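Local coordinates for GTPase activator-like protein (Chaetomium thermophilum, PDB 5HIU) that probably stimulates GTP hydrolysis by a small GTPase as the TSC2 (tuberin) subunit of the tuberous sclerosis complex, this chain being the helical N-terminal part of it, at residues 45-50 / 85-90; 26-31 / 62-67; 38-43 / 78-83; 100-105 / 123-128. All coordinates share one frame; numbering follows the deposited sequence.

Contact 1: residues 45-50 / 85-90; sequences KLRFAV and LIECVK
Glu87 meets both Arg47 and Val50 across this contact while its carboxylate is tied back within its own segment: OE2 takes a salt bridge from Lys90 NZ at 2.7 Å. The lysine arrives on the syn side of that oxygen, 24° out of the carboxylate plane. With CG anti to the carbonyl carbon (chi1 -72°), the glutamate sets that methylene beside Arg47; the bend at chi2 turns only the carboxylate, which Lys90 then holds. CG of Glu87 lies 3.9 Å from CG of Arg47, so the arginine uses the aliphatic base of its chain here, not its charge. The two chains cross obliquely, with the guanidinium and carboxylate planes perpendicular. Arg47 NE and Glu87 OE2 stay 6.5 Å apart, too far for an ion pair, although the opposite charges probably still attract weakly. The guanidinium is occupied on its own helix instead: NH1 bonds to Asn44 OD1, and Phe48 CD1 lies above one face, toward the rim. Val50 CG1 reaches CB of Glu87 at 4.0 Å, while Val50 CG2 makes a looser approach to Cys88 SG at 4.5 Å. Arg47 and Glu87, both partly exposed, meet through their methylenes, and the buried Val50 and Cys88 carry the packing inward. The short helical segments run nearly parallel, 21° between their directions and 9.4 Å between their axes, as suits two helices on one side of an alpha-solenoid. Helix 59-65 lies behind them, its Ile61 touching both Val50 and Cys88, and helix 115-126 takes the far side of helix 75-89 through Ile86 and Val89.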
# COMPACT_ATOMS: atom_id res chain seq x y z
N LYS A 45 10.98 4.49 -40.49
CA LYS A 45 12.08 5.38 -40.86
C LYS A 45 12.01 6.69 -40.11
O LYS A 45 12.99 7.12 -39.50
CB LYS A 45 12.05 5.64 -42.35
CG LYS A 45 12.47 4.44 -43.16
CD LYS A 45 12.19 4.64 -44.62
CE LYS A 45 12.78 3.53 -45.46
NZ LYS A 45 12.38 3.78 -46.87
N LEU A 46 10.85 7.34 -40.15
CA LEU A 46 10.59 8.50 -39.30
C LEU A 46 10.95 8.25 -37.85
O LEU A 46 11.53 9.09 -37.19
CB LEU A 46 9.13 8.89 -39.37
CG LEU A 46 8.83 9.74 -40.58
CD1 LEU A 46 7.34 9.75 -40.86
CD2 LEU A 46 9.38 11.13 -40.35
N ARG A 47 10.60 7.09 -37.33
CA ARG A 47 10.94 6.84 -35.95
C ARG A 47 12.44 7.01 -35.77
O ARG A 47 12.88 7.47 -34.73
CB ARG A 47 10.50 5.47 -35.48
CG ARG A 47 10.66 5.30 -34.00
CD ARG A 47 10.22 3.93 -33.56
NE ARG A 47 11.24 2.90 -33.78
CZ ARG A 47 11.28 2.08 -34.84
NH1 ARG A 47 10.36 2.15 -35.79
NH2 ARG A 47 12.24 1.17 -34.93
N PHE A 48 13.20 6.64 -36.79
CA PHE A 48 14.64 6.86 -36.80
C PHE A 48 14.98 8.35 -36.98
O PHE A 48 15.83 8.88 -36.28
CB PHE A 48 15.32 6.01 -37.89
CG PHE A 48 15.78 4.67 -37.40
CD1 PHE A 48 14.86 3.75 -36.91
CD2 PHE A 48 17.12 4.35 -37.38
CE1 PHE A 48 15.27 2.53 -36.42
CE2 PHE A 48 17.54 3.13 -36.89
CZ PHE A 48 16.62 2.22 -36.40
N ALA A 49 14.29 9.00 -37.92
CA ALA A 49 14.49 10.42 -38.22
C ALA A 49 14.24 11.32 -37.02
O ALA A 49 15.06 12.17 -36.69
CB ALA A 49 13.56 10.83 -39.35
N VAL A 50 13.09 11.11 -36.39
CA VAL A 50 12.72 11.84 -35.19
C VAL A 50 13.82 11.66 -34.15
O VAL A 50 14.28 12.65 -33.58
CB VAL A 50 11.34 11.39 -34.66
CG1 VAL A 50 11.09 11.89 -33.25
CG2 VAL A 50 10.24 11.85 -35.61
N LEU A 85 5.02 7.21 -32.17
CA LEU A 85 4.29 8.16 -31.32
C LEU A 85 5.04 8.37 -30.00
O LEU A 85 5.13 9.48 -29.47
CB LEU A 85 2.86 7.69 -31.07
CG LEU A 85 1.88 7.65 -32.25
CD1 LEU A 85 0.50 7.19 -31.79
CD2 LEU A 85 1.75 8.99 -32.97
N ILE A 86 5.59 7.29 -29.49
CA ILE A 86 6.38 7.30 -28.27
C ILE A 86 7.57 8.23 -28.42
O ILE A 86 7.86 9.02 -27.51
CB ILE A 86 6.83 5.87 -27.93
CG1 ILE A 86 5.69 5.16 -27.22
CG2 ILE A 86 8.06 5.86 -27.06
CD1 ILE A 86 5.77 3.67 -27.32
N GLU A 87 8.24 8.15 -29.55
CA GLU A 87 9.36 9.06 -29.79
C GLU A 87 8.87 10.48 -29.94
O GLU A 87 9.55 11.39 -29.50
CB GLU A 87 10.19 8.65 -31.02
CG GLU A 87 11.03 7.40 -30.79
CD GLU A 87 11.88 7.48 -29.54
OE1 GLU A 87 12.87 8.23 -29.55
OE2 GLU A 87 11.56 6.79 -28.54
N CYS A 88 7.69 10.68 -30.53
CA CYS A 88 7.14 12.02 -30.72
C CYS A 88 6.79 12.73 -29.41
O CYS A 88 7.11 13.90 -29.24
CB CYS A 88 5.93 11.98 -31.65
SG CYS A 88 6.35 11.57 -33.37
N VAL A 89 6.15 12.04 -28.48
CA VAL A 89 5.74 12.71 -27.25
C VAL A 89 6.92 13.26 -26.47
O VAL A 89 6.75 14.19 -25.72
CB VAL A 89 4.88 11.82 -26.34
CG1 VAL A 89 3.54 11.54 -27.00
CG2 VAL A 89 5.58 10.52 -25.98
N LYS A 90 8.11 12.68 -26.65
CA LYS A 90 9.33 13.14 -25.98
C LYS A 90 9.69 14.58 -26.34
O LYS A 90 10.23 15.30 -25.51
CB LYS A 90 10.50 12.20 -26.28
CG LYS A 90 10.36 10.84 -25.59
CD LYS A 90 11.22 9.75 -26.22
CE LYS A 90 10.97 8.43 -25.50
NZ LYS A 90 11.81 7.26 -25.93

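Contact 2: residues 26-31 / 62-67; sequences DLVAKL and WHAAKD
Leu31 turns its CG anti to the backbone N (chi1 -178°), and chi2 of 63° then swings CD2 out toward Ala64 and Ala65 of helix 59-65. This is plain helix-to-helix packing at the N-terminal end of an alpha-solenoid, a leucine laid against a small-residue patch. The closest touch is Leu31 CD2 on Ala64 CB at 3.5 Å, with CG of the same leucine 3.7 Å from that CB, so the alanine methyl sits against the branch point as well as one arm of the fork. The same CD2 also reaches the neighbouring methyl, Ala65 CB, at 4.0 Å, and thus bridges two consecutive residues of the other helix. One turn earlier Val28 adds a lighter touch, its CG1 being 4.4 Å from Ala64 CB. With only methyls at these two alanines the backbones can draw together, and the CA atoms of Leu31 and Ala64 are 6.0 Å apart. No hydrogen bond spans the two segments. Polar ties come from the side: Arg39 of helix 36-52 donates NE to Leu31 O and forms a salt bridge with Asp67 OD1, clasping the ends of both segments. Leu84 of helix 75-89 touches Leu31 and Ala65, continuing the apolar layer. Within 62-67, Trp62 O serves two amides, taking Lys66 N at 2.9 Å and Ala65 N at 3.1 Å.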
# COMPACT_ATOMS: atom_id res chain seq x y z
N ASP A 26 9.54 13.88 -47.29
CA ASP A 26 9.16 12.66 -48.02
C ASP A 26 8.44 11.65 -47.13
O ASP A 26 7.28 11.31 -47.37
CB ASP A 26 10.39 11.97 -48.62
CG ASP A 26 10.88 12.64 -49.87
OD1 ASP A 26 10.24 13.61 -50.34
OD2 ASP A 26 11.92 12.19 -50.38
N LEU A 27 9.14 11.19 -46.10
CA LEU A 27 8.62 10.13 -45.24
C LEU A 27 7.21 10.43 -44.75
O LEU A 27 6.34 9.57 -44.78
CB LEU A 27 9.55 9.88 -44.06
CG LEU A 27 10.98 9.46 -44.45
CD1 LEU A 27 11.82 9.21 -43.20
CD2 LEU A 27 10.95 8.22 -45.34
N VAL A 28 6.98 11.68 -44.36
CA VAL A 28 5.68 12.11 -43.85
C VAL A 28 4.63 12.04 -44.96
O VAL A 28 3.49 11.66 -44.71
CB VAL A 28 5.70 13.53 -43.25
CG1 VAL A 28 4.30 13.96 -42.86
CG2 VAL A 28 6.59 13.57 -42.02
N ALA A 29 5.02 12.43 -46.17
CA ALA A 29 4.12 12.29 -47.31
C ALA A 29 3.69 10.82 -47.46
O ALA A 29 2.50 10.51 -47.55
CB ALA A 29 4.78 12.80 -48.58
N LYS A 30 4.67 9.92 -47.44
CA LYS A 30 4.38 8.49 -47.54
C LYS A 30 3.59 8.01 -46.33
O LYS A 30 2.69 7.18 -46.46
CB LYS A 30 5.68 7.69 -47.66
CG LYS A 30 6.44 7.98 -48.94
CD LYS A 30 7.75 7.23 -48.99
CE LYS A 30 8.37 7.27 -50.39
NZ LYS A 30 9.70 6.60 -50.39
N LEU A 31 3.93 8.53 -45.16
CA LEU A 31 3.22 8.18 -43.93
C LEU A 31 1.75 8.57 -44.00
O LEU A 31 0.89 7.84 -43.50
CB LEU A 31 3.89 8.83 -42.72
CG LEU A 31 3.28 8.50 -41.35
CD1 LEU A 31 3.37 7.02 -41.03
CD2 LEU A 31 3.96 9.33 -40.27
N TRP A 62 2.66 13.33 -35.99
CA TRP A 62 1.71 12.72 -35.09
C TRP A 62 0.43 12.44 -35.84
O TRP A 62 -0.09 11.32 -35.81
CB TRP A 62 1.42 13.62 -33.89
CG TRP A 62 0.46 13.00 -32.93
CD1 TRP A 62 -0.90 13.08 -32.96
CD2 TRP A 62 0.80 12.19 -31.80
NE1 TRP A 62 -1.44 12.36 -31.91
CE2 TRP A 62 -0.42 11.80 -31.19
CE3 TRP A 62 2.00 11.76 -31.24
CZ2 TRP A 62 -0.45 11.00 -30.04
CZ3 TRP A 62 1.96 10.96 -30.10
CH2 TRP A 62 0.74 10.60 -29.51
N HIS A 63 -0.07 13.45 -36.54
CA HIS A 63 -1.36 13.34 -37.19
C HIS A 63 -1.32 12.35 -38.33
O HIS A 63 -2.26 11.57 -38.54
CB HIS A 63 -1.79 14.68 -37.75
CG HIS A 63 -1.86 15.76 -36.73
ND1 HIS A 63 -2.12 15.52 -35.40
CD2 HIS A 63 -1.74 17.10 -36.85
CE1 HIS A 63 -2.12 16.66 -34.74
NE2 HIS A 63 -1.90 17.64 -35.60
N ALA A 64 -0.23 12.39 -39.07
CA ALA A 64 -0.05 11.42 -40.14
C ALA A 64 -0.31 9.99 -39.64
O ALA A 64 -0.97 9.22 -40.31
CB ALA A 64 1.35 11.55 -40.72
N ALA A 65 0.18 9.67 -38.43
CA ALA A 65 0.30 8.29 -37.95
C ALA A 65 -0.76 7.82 -36.99
O ALA A 65 -0.97 6.62 -36.89
CB ALA A 65 1.66 8.11 -37.29
N LYS A 66 -1.39 8.73 -36.24
CA LYS A 66 -2.25 8.34 -35.12
C LYS A 66 -3.34 7.32 -35.43
O LYS A 66 -3.71 6.52 -34.57
CB LYS A 66 -2.86 9.56 -34.43
CG LYS A 66 -3.73 10.44 -35.31
CD LYS A 66 -3.89 11.80 -34.65
CE LYS A 66 -4.58 12.81 -35.53
NZ LYS A 66 -5.94 13.11 -35.02
N ASP A 67 -3.85 7.33 -36.66
CA ASP A 67 -4.86 6.35 -37.09
C ASP A 67 -4.35 4.92 -37.12
O ASP A 67 -5.13 3.99 -36.92
CB ASP A 67 -5.42 6.71 -38.46
CG ASP A 67 -4.40 6.59 -39.55
OD1 ASP A 67 -4.22 5.49 -40.10
OD2 ASP A 67 -3.74 7.60 -39.86

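Contact 3: residues 38-43 / 78-83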
# COMPACT_ATOMS: atom_id res chain seq x y z
N GLU A 38 3.34 0.87 -46.97
CA GLU A 38 4.29 1.95 -47.19
C GLU A 38 4.32 2.81 -45.94
O GLU A 38 5.39 3.25 -45.53
CB GLU A 38 3.90 2.80 -48.41
CG GLU A 38 3.70 1.97 -49.67
CD GLU A 38 3.52 2.81 -50.92
OE1 GLU A 38 2.59 3.65 -50.96
OE2 GLU A 38 4.29 2.60 -51.88
N ARG A 39 3.14 3.02 -45.36
CA ARG A 39 3.00 3.80 -44.13
C ARG A 39 3.77 3.17 -42.99
O ARG A 39 4.42 3.87 -42.22
CB ARG A 39 1.53 3.94 -43.74
CG ARG A 39 0.62 4.56 -44.80
CD ARG A 39 -0.78 4.72 -44.26
NE ARG A 39 -0.81 5.81 -43.29
CZ ARG A 39 -1.67 5.92 -42.27
NH1 ARG A 39 -2.59 4.98 -42.06
NH2 ARG A 39 -1.59 6.98 -41.46
N VAL A 40 3.73 1.85 -42.92
CA VAL A 40 4.43 1.11 -41.88
C VAL A 40 5.94 1.36 -42.00
O VAL A 40 6.62 1.67 -41.01
CB VAL A 40 4.10 -0.39 -41.95
CG1 VAL A 40 5.00 -1.19 -41.01
CG2 VAL A 40 2.64 -0.62 -41.58
N LEU A 41 6.45 1.24 -43.20
CA LEU A 41 7.87 1.45 -43.44
C LEU A 41 8.27 2.92 -43.17
O LEU A 41 9.34 3.19 -42.64
CB LEU A 41 8.22 1.05 -44.88
CG LEU A 41 9.69 1.15 -45.26
CD1 LEU A 41 10.47 0.08 -44.54
CD2 LEU A 41 9.88 1.05 -46.77
N ALA A 42 7.41 3.85 -43.56
CA ALA A 42 7.65 5.27 -43.32
C ALA A 42 7.70 5.53 -41.82
O ALA A 42 8.62 6.19 -41.31
CB ALA A 42 6.55 6.10 -43.96
N ALA A 43 6.70 4.99 -41.13
CA ALA A 43 6.64 5.04 -39.70
C ALA A 43 7.97 4.63 -39.10
O ALA A 43 8.48 5.29 -38.19
CB ALA A 43 5.52 4.14 -39.19
N ARG A 78 0.14 -1.20 -35.90
CA ARG A 78 -0.15 -0.51 -34.66
C ARG A 78 1.18 -0.32 -33.99
O ARG A 78 1.51 0.76 -33.55
CB ARG A 78 -1.11 -1.30 -33.77
CG ARG A 78 -2.50 -1.49 -34.34
CD ARG A 78 -3.50 -1.97 -33.31
NE ARG A 78 -2.96 -3.01 -32.44
CZ ARG A 78 -2.80 -4.28 -32.76
NH1 ARG A 78 -3.10 -4.73 -33.98
NH2 ARG A 78 -2.29 -5.12 -31.86
N GLN A 79 1.95 -1.40 -33.94
CA GLN A 79 3.21 -1.40 -33.24
C GLN A 79 4.17 -0.36 -33.78
O GLN A 79 4.67 0.46 -33.02
CB GLN A 79 3.84 -2.81 -33.25
CG GLN A 79 3.20 -3.68 -32.17
CD GLN A 79 3.56 -5.14 -32.24
OE1 GLN A 79 4.71 -5.51 -32.47
NE2 GLN A 79 2.58 -5.99 -31.99
N ALA A 80 4.42 -0.38 -35.08
CA ALA A 80 5.38 0.57 -35.67
C ALA A 80 4.93 2.03 -35.48
O ALA A 80 5.75 2.94 -35.43
CB ALA A 80 5.60 0.26 -37.15
N SER A 81 3.62 2.23 -35.37
CA SER A 81 3.05 3.55 -35.11
C SER A 81 3.23 3.96 -33.65
O SER A 81 3.60 5.10 -33.37
CB SER A 81 1.56 3.55 -35.49
OG SER A 81 0.98 4.83 -35.37
N TRP A 82 2.97 3.05 -32.72
CA TRP A 82 3.16 3.33 -31.30
C TRP A 82 4.57 3.76 -31.01
O TRP A 82 4.82 4.65 -30.22
CB TRP A 82 2.91 2.09 -30.46
CG TRP A 82 1.54 1.85 -30.11
CD1 TRP A 82 0.79 0.78 -30.47
CD2 TRP A 82 0.72 2.66 -29.30
NE1 TRP A 82 -0.46 0.87 -29.93
CE2 TRP A 82 -0.53 2.02 -29.21
CE3 TRP A 82 0.90 3.87 -28.65
CZ2 TRP A 82 -1.59 2.56 -28.49
CZ3 TRP A 82 -0.15 4.41 -27.94
CH2 TRP A 82 -1.38 3.75 -27.86
N GLU A 83 5.51 3.09 -31.65
CA GLU A 83 6.91 3.39 -31.45
C GLU A 83 7.28 4.75 -31.98
O GLU A 83 8.17 5.42 -31.45
CB GLU A 83 7.75 2.32 -32.09
CG GLU A 83 7.48 0.99 -31.43
CD GLU A 83 8.29 -0.11 -32.00
OE1 GLU A 83 8.34 -0.24 -33.26
OE2 GLU A 83 8.85 -0.85 -31.16
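Helices 36-52 and 75-89 come close where Ala43 faces Ala80, the CA atoms of Ala43 and Ser81 being 6.0 Å apart. The pair is a small-residue helix packing within the alpha-solenoid, joining two helices that are separated in the chain by helix 59-65 and its flanking loops. Ala43 points its single methyl at the other helix, and Ala80 returns the gesture, leaving 4.4 Å between Ala43 CB and Ala80 CB. Val40, one turn before Ala43, flanks the alanine pair. Its CG1 is anti to the backbone N (chi1 172°), which puts that branch alongside the Ala80 methyl at 4.2 Å from Val40 CG1 to Ala80 CB. Ala80 therefore meets two residues of successive turns, and the contact is apolar, with no hydrogen bond across it. Polar groups on the flanks are bound to other parts of the fold. Ser81 OG is hydrogen-bonded to Ala65 O of helix 59-65. On the far side of helix 75-89, Arg78 forms salt bridges with Asp75 and Asp114, while Trp82 packs its ring almost parallel to that of Tyr117. Leu31 of helix 22-33 touches both Ala42 and Ala43, so the apolar seam continues past this pair. The shortest approach between the two segments is to backbone rather than side chain: Ala43 CB lies 4.0 Å from Ala80 O.

Contact 4: residues 100-105 / 123-128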
# COMPACT_ATOMS: atom_id res chain seq x y z
N SER A 100 -2.52 17.82 -25.11
CA SER A 100 -3.84 17.31 -24.85
C SER A 100 -4.26 16.34 -25.92
O SER A 100 -4.96 15.38 -25.66
CB SER A 100 -4.85 18.45 -24.74
OG SER A 100 -5.85 18.08 -23.81
N GLU A 101 -3.81 16.56 -27.14
CA GLU A 101 -4.23 15.73 -28.24
C GLU A 101 -3.47 14.43 -28.26
O GLU A 101 -3.97 13.37 -28.65
CB GLU A 101 -4.04 16.48 -29.55
CG GLU A 101 -4.79 15.86 -30.71
CD GLU A 101 -4.78 16.74 -31.93
OE1 GLU A 101 -5.02 17.99 -31.79
OE2 GLU A 101 -4.55 16.17 -33.03
N TYR A 102 -2.23 14.50 -27.81
CA TYR A 102 -1.45 13.31 -27.65
C TYR A 102 -2.05 12.43 -26.55
O TYR A 102 -2.26 11.23 -26.74
CB TYR A 102 0.01 13.68 -27.37
CG TYR A 102 0.65 14.57 -28.44
CD1 TYR A 102 0.14 14.66 -29.73
CD2 TYR A 102 1.79 15.31 -28.15
CE1 TYR A 102 0.73 15.48 -30.67
CE2 TYR A 102 2.38 16.12 -29.09
CZ TYR A 102 1.85 16.19 -30.34
OH TYR A 102 2.45 16.99 -31.27
N PHE A 103 -2.38 13.01 -25.42
CA PHE A 103 -2.96 12.22 -24.34
C PHE A 103 -4.23 11.46 -24.79
O PHE A 103 -4.39 10.30 -24.50
CB PHE A 103 -3.24 13.11 -23.14
CG PHE A 103 -3.98 12.43 -22.04
CD1 PHE A 103 -3.30 11.73 -21.05
CD2 PHE A 103 -5.37 12.49 -21.97
CE1 PHE A 103 -3.99 11.10 -20.02
CE2 PHE A 103 -6.06 11.87 -20.95
CZ PHE A 103 -5.37 11.17 -19.97
N HIS A 104 -5.12 12.11 -25.51
CA HIS A 104 -6.36 11.45 -25.89
C HIS A 104 -6.16 10.40 -26.96
O HIS A 104 -6.86 9.39 -26.97
CB HIS A 104 -7.39 12.47 -26.28
CG HIS A 104 -7.83 13.30 -25.12
ND1 HIS A 104 -7.49 14.63 -24.98
CD2 HIS A 104 -8.53 12.96 -24.02
CE1 HIS A 104 -7.99 15.09 -23.84
NE2 HIS A 104 -8.63 14.09 -23.24
N THR A 105 -5.19 10.64 -27.85
CA THR A 105 -4.79 9.66 -28.83
C THR A 105 -4.21 8.42 -28.13
O THR A 105 -4.62 7.29 -28.41
CB THR A 105 -3.71 10.24 -29.76
OG1 THR A 105 -4.24 11.34 -30.48
CG2 THR A 105 -3.19 9.20 -30.74
N GLU A 123 3.94 7.54 -19.78
CA GLU A 123 5.12 7.76 -18.97
C GLU A 123 6.03 8.79 -19.63
O GLU A 123 6.49 9.71 -18.95
CB GLU A 123 5.82 6.42 -18.76
CG GLU A 123 7.27 6.49 -18.30
CD GLU A 123 7.90 5.11 -18.30
OE1 GLU A 123 7.42 4.27 -17.51
OE2 GLU A 123 8.84 4.85 -19.09
N GLN A 124 6.27 8.65 -20.93
CA GLN A 124 7.13 9.57 -21.66
C GLN A 124 6.48 10.91 -21.89
O GLN A 124 7.15 11.91 -21.85
CB GLN A 124 7.54 9.01 -23.01
CG GLN A 124 8.42 7.78 -22.90
CD GLN A 124 9.70 8.03 -22.10
OE1 GLN A 124 10.47 8.96 -22.38
NE2 GLN A 124 9.93 7.19 -21.09
N LEU A 125 5.17 10.92 -22.12
CA LEU A 125 4.44 12.17 -22.30
C LEU A 125 4.57 13.01 -21.04
O LEU A 125 4.81 14.22 -21.10
CB LEU A 125 2.96 11.92 -22.60
CG LEU A 125 2.10 13.14 -22.90
CD1 LEU A 125 2.61 13.82 -24.16
CD2 LEU A 125 0.61 12.84 -23.03
N THR A 126 4.42 12.36 -19.89
CA THR A 126 4.42 13.06 -18.61
C THR A 126 5.83 13.24 -18.04
O THR A 126 6.00 13.97 -17.06
CB THR A 126 3.58 12.30 -17.58
OG1 THR A 126 4.13 10.99 -17.40
CG2 THR A 126 2.15 12.18 -18.04
N ASN A 127 6.83 12.57 -18.63
CA ASN A 127 8.19 12.59 -18.10
C ASN A 127 8.23 11.90 -16.75
O ASN A 127 8.72 12.44 -15.77
CB ASN A 127 8.70 14.03 -17.99
CG ASN A 127 10.12 14.11 -17.47
OD1 ASN A 127 10.94 13.24 -17.71
ND2 ASN A 127 10.41 15.18 -16.77
N HIS A 128 7.67 10.70 -16.70
CA HIS A 128 7.57 9.92 -15.46
C HIS A 128 6.74 10.62 -14.41
O HIS A 128 7.07 10.61 -13.24
CB HIS A 128 8.97 9.54 -14.94
CG HIS A 128 9.77 8.80 -15.96
ND1 HIS A 128 9.58 7.46 -16.20
CD2 HIS A 128 10.70 9.22 -16.85
CE1 HIS A 128 10.38 7.08 -17.18
NE2 HIS A 128 11.07 8.13 -17.59
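The Tyr102 ring has Leu125 CD1 at its edge, near the ring plane, and neither of its faces is what the leucine meets. Phe103, next along the helix, offers Leu125 its backbone and CB, while its ring leans over the imidazole of His104: Phe103 CD2 stands 3.8 Å above the centre of that ring, and the His104 NE2 end lies in turn at the edge of the phenylalanine. Beyond the two segments, the Phe103 ring stacks with Phe135 and the Tyr102 ring meets that of Trp62. Leu125 alone carries the contact from helix 115-126, with its fork straddling two neighbouring residues. CD1 touches Tyr102 CB at 4.1 Å; CD2 comes to 3.8 Å from Phe103 N and 3.9 Å from Phe103 CB. Having CG anti to the backbone N (chi1 -176°) carries both methyls across to the other helix. Just after this leucine the helix stops in a Schellman motif: Asn127 has positive phi, His128 N returns to Glu123 O at 2.7 Å, and Asn127 N makes a weak bond to Gln124 O. On the partner helix Glu101 O is gripped twice by Thr105, through its backbone N and through OG1, the hydroxyl being 2.7 Å from Glu101 O; the two donors come from opposite faces of the carbonyl plane. Arg99 also donates to Leu125 O, binding the helix end to helix 96-107. Val89 of helix 75-89 packs on both Tyr102 and Leu125, and Met139 and Leu142 of helix 139-163 touch Phe103.

Overall arrangement
All four contacts lie toward one end of the elongated helical chain. Contacts 1 and 3 are two levels of the same pair, helices 36-52 and 75-89, with centres about 10 Å apart. Contact 2 lies beside both, its centre about 11 Å from contact 1 and about 9 Å from contact 3; Leu46 CD1 meets Leu31 CD2 at 3.5 Å, and the Arg39 salt bridge joins contacts 2 and 3. Contact 4 takes the layer onward: Val89 CB lies 3.7 Å from Leu125 CD1, whereas contacts 3 and 4 do not touch, their nearest atoms being about 5 Å apart. Together they join helices 22-33 to 115-126 into one continuous packed block.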